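Local coordinates for 2-oxoglutarate (2OG) and Fe(II)-dependent oxygenase superfamily protein (Arabidopsis thaliana, PDB 6KWB) that probably catalyses the 2-oxoglutarate-dependent oxidation of the auxin indole-3-acetic acid to the inactive 2-oxoindole-3-acetic acid at a non-haem iron centre, at residues F174-Q179 and A208-D213; L168-G173 and L223-H228. All coordinates share one frame; numbering follows the deposited sequence.

Contact 1. Residues F174-Q179 and A208-D213; sequences FLTILQ and AINLGD. With AKG (2-oxoglutaric acid), chain E.
Gly212 N donates to Phe174 O at 2.7 Å with an N-H...O angle of 174°, which opens a run of five backbone hydrogen bonds between 174-179 and 208-213. The bond is straight at the hydrogen, yet the donor stands well above the carbonyl plane of Phe174, at the point where the chain leaves the sheet: Gly212 is the N-cap of helix 213-218. Within the strands, Thr176 and Asn210 form a hydrogen-bonded pair, Thr176 N lying 2.7 Å from Asn210 O. Leu178 and Ala208 form the next, with Leu178 N also 2.7 Å from Ala208 O, and in both pairs the return bond is slightly longer. Leu175-Leu211 and Ile177-Ile209 are the intervening non-hydrogen-bonded pairs, and the strand axes run at 155°, so the pairing is antiparallel.

On one face Ile177 and Ile209 lie side by side. Ile209 reaches across through its outer methyl, CD1 meeting Ile177 CG1 at 3.6 Å, and helix 106-133 covers both residues. Thr176, Leu178, Ala208 and Asn210 occupy the other face. With CG anti to the backbone N (chi1 174°), Leu178 brings CD1 within 3.6 Å of C3 of the 2-oxoglutarate, an apolar contact with the middle of its chain. Thr176 OG1 is hydrogen-bonded to Asp171 OD2.

At the start of the first strand, a classic beta bulge sets the two residues Phe174 and Leu175 against the single Leu245 of strand 237-245. Adjacent strands of the larger sheet, one face on a long helix and the other towards cosubstrate, are characteristic of the double-stranded beta-helix core of 2-oxoglutarate oxygenases.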
loop_
_atom_site.group_PDB
_atom_site.type_symbol
_atom_site.label_atom_id
_atom_site.label_comp_id
_atom_site.label_asym_id
_atom_site.label_seq_id
_atom_site.Cartn_x
_atom_site.Cartn_y
_atom_site.Cartn_z
ATOM N N PHE A 174 -0.347 4.719 -7.576
ATOM C CA PHE A 174 -0.260 6.101 -7.134
ATOM C C PHE A 174 0.161 6.096 -5.685
ATOM O O PHE A 174 1.207 6.649 -5.309
ATOM C CB PHE A 174 -1.608 6.805 -7.316
ATOM C CG PHE A 174 -1.587 8.268 -6.974
ATOM C CD1 PHE A 174 -2.010 8.711 -5.736
ATOM C CD2 PHE A 174 -1.187 9.199 -7.909
ATOM C CE1 PHE A 174 -2.004 10.057 -5.430
ATOM C CE2 PHE A 174 -1.172 10.540 -7.610
ATOM C CZ PHE A 174 -1.571 10.980 -6.366
ATOM N N LEU A 175 -0.638 5.385 -4.896
ATOM C CA LEU A 175 -0.565 5.454 -3.454
ATOM C C LEU A 175 -0.729 4.082 -2.814
ATOM O O LEU A 175 -1.596 3.321 -3.213
ATOM C CB LEU A 175 -1.657 6.408 -2.973
ATOM C CG LEU A 175 -1.885 6.795 -1.527
ATOM C CD1 LEU A 175 -2.675 8.099 -1.565
ATOM C CD2 LEU A 175 -2.706 5.718 -0.873
ATOM N N THR A 176 0.061 3.783 -1.798
ATOM C CA THR A 176 -0.083 2.511 -1.105
ATOM C C THR A 176 -0.296 2.716 0.389
ATOM O O THR A 176 0.416 3.502 1.018
ATOM C CB THR A 176 1.159 1.605 -1.274
ATOM O OG1 THR A 176 1.396 1.364 -2.659
ATOM C CG2 THR A 176 0.962 0.260 -0.528
ATOM N N ILE A 177 -1.265 1.999 0.944
ATOM C CA ILE A 177 -1.484 1.951 2.379
ATOM C C ILE A 177 -1.075 0.569 2.891
ATOM O O ILE A 177 -1.594 -0.458 2.464
ATOM C CB ILE A 177 -2.961 2.231 2.720
ATOM C CG1 ILE A 177 -3.377 3.588 2.138
ATOM C CG2 ILE A 177 -3.209 2.113 4.244
ATOM C CD1 ILE A 177 -4.801 3.943 2.382
ATOM N N LEU A 178 -0.136 0.543 3.810
ATOM C CA LEU A 178 0.425 -0.718 4.240
ATOM C C LEU A 178 0.113 -0.945 5.689
ATOM O O LEU A 178 0.383 -0.100 6.532
ATOM C CB LEU A 178 1.934 -0.743 4.013
ATOM C CG LEU A 178 2.655 -1.960 4.559
ATOM C CD1 LEU A 178 2.330 -3.167 3.689
ATOM C CD2 LEU A 178 4.149 -1.700 4.617
ATOM N N GLN A 179 -0.478 -2.081 5.989
ATOM C CA GLN A 179 -0.603 -2.482 7.378
ATOM C C GLN A 179 0.528 -3.504 7.645
ATOM O O GLN A 179 0.453 -4.662 7.278
ATOM C CB GLN A 179 -2.029 -3.008 7.673
ATOM C CG GLN A 179 -2.230 -3.468 9.080
ATOM C CD GLN A 179 -3.640 -3.977 9.379
ATOM O OE1 GLN A 179 -4.606 -3.693 8.673
ATOM N NE2 GLN A 179 -3.733 -4.811 10.385
ATOM N N ALA A 208 1.227 2.681 7.267
ATOM C CA ALA A 208 2.317 3.243 6.465
ATOM C C ALA A 208 1.808 3.609 5.081
ATOM O O ALA A 208 1.043 2.855 4.468
ATOM C CB ALA A 208 3.440 2.283 6.370
ATOM N N ILE A 209 2.201 4.784 4.609
ATOM C CA ILE A 209 1.770 5.255 3.309
ATOM C C ILE A 209 2.961 5.476 2.430
ATOM O O ILE A 209 3.917 6.089 2.869
ATOM C CB ILE A 209 0.996 6.582 3.429
ATOM C CG1 ILE A 209 -0.097 6.457 4.503
ATOM C CG2 ILE A 209 0.489 7.057 2.058
ATOM C CD1 ILE A 209 -1.160 5.492 4.182
ATOM N N ASN A 210 2.948 4.979 1.199
ATOM C CA ASN A 210 4.003 5.404 0.288
ATOM C C ASN A 210 3.451 5.669 -1.085
ATOM O O ASN A 210 2.361 5.198 -1.460
ATOM C CB ASN A 210 5.179 4.435 0.219
ATOM C CG ASN A 210 4.759 3.070 -0.126
ATOM O OD1 ASN A 210 4.293 2.816 -1.236
ATOM N ND2 ASN A 210 4.898 2.166 0.822
ATOM N N LEU A 211 4.247 6.414 -1.836
ATOM C CA LEU A 211 3.838 6.894 -3.125
ATOM C C LEU A 211 4.487 6.029 -4.170
ATOM O O LEU A 211 5.604 5.597 -3.979
ATOM C CB LEU A 211 4.247 8.365 -3.276
ATOM C CG LEU A 211 3.425 9.417 -2.528
ATOM C CD1 LEU A 211 1.944 9.360 -2.906
ATOM C CD2 LEU A 211 3.573 9.272 -1.031
ATOM N N GLY A 212 3.779 5.749 -5.258
ATOM C CA GLY A 212 4.352 4.959 -6.328
ATOM C C GLY A 212 4.576 5.743 -7.608
ATOM O O GLY A 212 4.357 6.976 -7.679
ATOM N N ASP A 213 4.951 5.003 -8.647
ATOM C CA ASP A 213 5.344 5.578 -9.943
ATOM C C ASP A 213 4.276 6.485 -10.520
ATOM O O ASP A 213 4.603 7.535 -11.057
ATOM C CB ASP A 213 5.681 4.466 -10.932
ATOM C CG ASP A 213 6.881 3.599 -10.474
ATOM O OD1 ASP A 213 7.778 4.126 -9.762
ATOM O OD2 ASP A 213 6.892 2.374 -10.790
HETATM C C1 AKG E . 3.856 -4.587 -0.971
HETATM O O1 AKG E . 2.939 -5.446 -0.829
HETATM O O2 AKG E . 3.980 -3.930 -2.046
HETATM C C2 AKG E . 4.834 -4.340 0.156
HETATM O O5 AKG E . 5.803 -3.612 -0.060
HETATM C C3 AKG E . 4.567 -5.017 1.503
HETATM C C4 AKG E . 5.516 -4.559 2.606
HETATM C C5 AKG E . 5.612 -5.614 3.695
HETATM O O3 AKG E . 6.111 -5.360 4.837
HETATM O O4 AKG E . 5.189 -6.773 3.441
#

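Contact 2. Residues L168-G173 and L223-H228; sequences LHTDSG and LCNVKH. With MG (magnesium ion), chain D; AKG (2-oxoglutaric acid), chain E.
The imidazoles of His169 and His228 meet obliquely, centroids 4.2 Å apart and planes at 51°. His228 CE1 lies over one face of the His169 ring, towards its rim; in turn His169 lies over one face of the His228 ring, its ND1 offset towards the rim. Around the edge of the His228 ring, in its plane, are Asp171 OD1, the magnesium ion, 2-oxoglutarate O5 and Val226 O. His228 ND1 donates to Val226 O at 3.2 Å, which is consistent with a settled ring rotation, with NE2 turned to magnesium at 2.5 Å. The Asp171 carboxylate stands nearly upright to that ring, and OD1 binds magnesium at 2.2 Å.

These residues form the His-X-Asp...His facial triad of the 2-oxoglutarate oxygenases, with magnesium where iron is expected in the working enzyme. His169, the first histidine, is known to bind the metal in this protein, but at 3.0 Å its NE2 lies beyond the magnesium bonds modelled here. 2-Oxoglutarate chelates the ion through O2 and O5.

Both histidines come from one antiparallel hydrogen-bonded pair: His169 N to His228 O is 3.0 Å and His228 N to His169 O 2.9 Å. As members of one pair, both side chains leave on the same face; chi1 of 72° (His169) and 53° (His228) swings each CG between backbone N and carbonyl carbon. Farther out, Thr170 CG2 packs on Asn225 O, its hydroxyl bonded to Asp213, and Leu168 CD1 meets Lys227 CB at 3.7 Å.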
loop_
_atom_site.group_PDB
_atom_site.type_symbol
_atom_site.label_atom_id
_atom_site.label_comp_id
_atom_site.label_asym_id
_atom_site.label_seq_id
_atom_site.Cartn_x
_atom_site.Cartn_y
_atom_site.Cartn_z
ATOM N N LEU A 168 14.845 -4.408 -3.671
ATOM C CA LEU A 168 14.570 -2.994 -3.702
ATOM C C LEU A 168 13.681 -2.667 -4.909
ATOM O O LEU A 168 13.897 -3.187 -6.000
ATOM C CB LEU A 168 15.910 -2.258 -3.736
ATOM C CG LEU A 168 16.008 -0.742 -3.745
ATOM C CD1 LEU A 168 15.488 -0.233 -2.405
ATOM C CD2 LEU A 168 17.435 -0.286 -3.959
ATOM N N HIS A 169 12.645 -1.857 -4.700
ATOM C CA HIS A 169 11.658 -1.602 -5.744
ATOM C C HIS A 169 10.713 -0.413 -5.452
ATOM O O HIS A 169 10.690 0.130 -4.328
ATOM C CB HIS A 169 10.826 -2.853 -5.964
ATOM C CG HIS A 169 9.880 -3.130 -4.845
ATOM N ND1 HIS A 169 10.311 -3.399 -3.564
ATOM C CD2 HIS A 169 8.525 -3.157 -4.803
ATOM C CE1 HIS A 169 9.260 -3.596 -2.784
ATOM N NE2 HIS A 169 8.164 -3.460 -3.511
ATOM N N THR A 170 9.928 -0.022 -6.461
ATOM C CA THR A 170 8.925 1.012 -6.285
ATOM C C THR A 170 7.542 0.464 -6.591
ATOM O O THR A 170 7.379 -0.313 -7.520
ATOM C CB THR A 170 9.138 2.191 -7.219
ATOM O OG1 THR A 170 8.863 1.776 -8.559
ATOM C CG2 THR A 170 10.549 2.786 -7.068
ATOM N N ASP A 171 6.529 0.891 -5.857
ATOM C CA ASP A 171 5.179 0.473 -6.218
ATOM C C ASP A 171 4.776 1.135 -7.553
ATOM O O ASP A 171 5.203 2.247 -7.875
ATOM C CB ASP A 171 4.194 0.803 -5.094
ATOM C CG ASP A 171 4.535 0.086 -3.790
ATOM O OD1 ASP A 171 5.223 -0.958 -3.823
ATOM O OD2 ASP A 171 4.081 0.547 -2.726
ATOM N N SER A 172 4.001 0.450 -8.374
ATOM C CA SER A 172 3.743 1.017 -9.696
ATOM C C SER A 172 2.535 1.971 -9.678
ATOM O O SER A 172 2.327 2.738 -10.614
ATOM C CB SER A 172 3.532 -0.085 -10.730
ATOM O OG SER A 172 2.331 -0.781 -10.480
ATOM N N GLY A 173 1.741 1.914 -8.610
ATOM C CA GLY A 173 0.525 2.699 -8.534
ATOM C C GLY A 173 0.732 4.103 -8.030
ATOM O O GLY A 173 1.838 4.625 -8.033
ATOM N N LEU A 223 6.374 14.344 -6.735
ATOM C CA LEU A 223 6.167 13.318 -5.731
ATOM C C LEU A 223 7.189 12.202 -5.881
ATOM O O LEU A 223 7.442 11.720 -6.986
ATOM C CB LEU A 223 4.733 12.765 -5.844
ATOM C CG LEU A 223 3.693 13.847 -5.561
ATOM C CD1 LEU A 223 2.252 13.408 -5.914
ATOM C CD2 LEU A 223 3.788 14.258 -4.117
ATOM N N CYS A 224 7.755 11.768 -4.764
ATOM C CA CYS A 224 8.793 10.758 -4.790
ATOM C C CYS A 224 8.258 9.324 -4.772
ATOM O O CYS A 224 7.558 8.918 -3.835
ATOM C CB CYS A 224 9.735 10.967 -3.612
ATOM S SG CYS A 224 10.890 9.604 -3.456
ATOM N N ASN A 225 8.561 8.549 -5.810
ATOM C CA ASN A 225 8.194 7.130 -5.775
ATOM C C ASN A 225 9.284 6.356 -5.017
ATOM O O ASN A 225 10.303 5.950 -5.587
ATOM C CB ASN A 225 7.959 6.575 -7.187
ATOM C CG ASN A 225 9.112 6.867 -8.128
ATOM O OD1 ASN A 225 10.023 7.602 -7.784
ATOM N ND2 ASN A 225 9.065 6.295 -9.325
ATOM N N VAL A 226 9.078 6.205 -3.713
ATOM C CA VAL A 226 10.122 5.720 -2.843
ATOM C C VAL A 226 10.584 4.293 -3.221
ATOM O O VAL A 226 9.777 3.421 -3.599
ATOM C CB VAL A 226 9.655 5.773 -1.363
ATOM C CG1 VAL A 226 8.442 4.915 -1.147
ATOM C CG2 VAL A 226 10.770 5.345 -0.413
ATOM N N LYS A 227 11.894 4.064 -3.144
ATOM C CA LYS A 227 12.409 2.711 -3.287
ATOM C C LYS A 227 12.483 2.076 -1.917
ATOM O O LYS A 227 13.060 2.620 -0.977
ATOM C CB LYS A 227 13.780 2.663 -3.950
ATOM C CG LYS A 227 13.876 3.227 -5.350
ATOM C CD LYS A 227 15.331 3.575 -5.643
ATOM C CE LYS A 227 15.553 4.000 -7.074
ATOM N NZ LYS A 227 15.848 2.859 -7.990
ATOM N N HIS A 228 11.894 0.902 -1.815
ATOM C CA HIS A 228 11.871 0.235 -0.551
ATOM C C HIS A 228 12.155 -1.258 -0.693
ATOM O O HIS A 228 12.091 -1.837 -1.780
ATOM C CB HIS A 228 10.524 0.480 0.150
ATOM C CG HIS A 228 9.325 0.138 -0.680
ATOM N ND1 HIS A 228 8.871 0.947 -1.699
ATOM C CD2 HIS A 228 8.478 -0.916 -0.633
ATOM C CE1 HIS A 228 7.797 0.404 -2.248
ATOM N NE2 HIS A 228 7.537 -0.728 -1.620
HETATM MG MG MG D . 5.676 -2.380 -2.182
HETATM C C1 AKG E . 3.856 -4.587 -0.971
HETATM O O1 AKG E . 2.939 -5.446 -0.829
HETATM O O2 AKG E . 3.980 -3.930 -2.046
HETATM C C2 AKG E . 4.834 -4.340 0.156
HETATM O O5 AKG E . 5.803 -3.612 -0.060
HETATM C C3 AKG E . 4.567 -5.017 1.503
HETATM C C4 AKG E . 5.516 -4.559 2.606
HETATM C C5 AKG E . 5.612 -5.614 3.695
HETATM O O3 AKG E . 6.111 -5.360 4.837
HETATM O O4 AKG E . 5.189 -6.773 3.441
#

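In the fold
The centre of contact 1 is about 4 Å, and that of contact 2 about 11 Å, from the centre of the chain; nearly every touching residue of contact 1 is buried, while contact 2 is only partly buried. Contact 1 joins strands of the larger sheet by repeated backbone bonds and apolar side chains, whereas contact 2 has a single bridged residue pair at the edge of the smaller sheet and is dominated by metal ligation. Contact 1 is nested inside the chain loop that contact 2 closes. Between them, contact 1 supplies a second-shell hold on a metal ligand of contact 2, and Asp213 OD1 probably bonds Asn225 ND2. Both contacts touch 2-oxoglutarate.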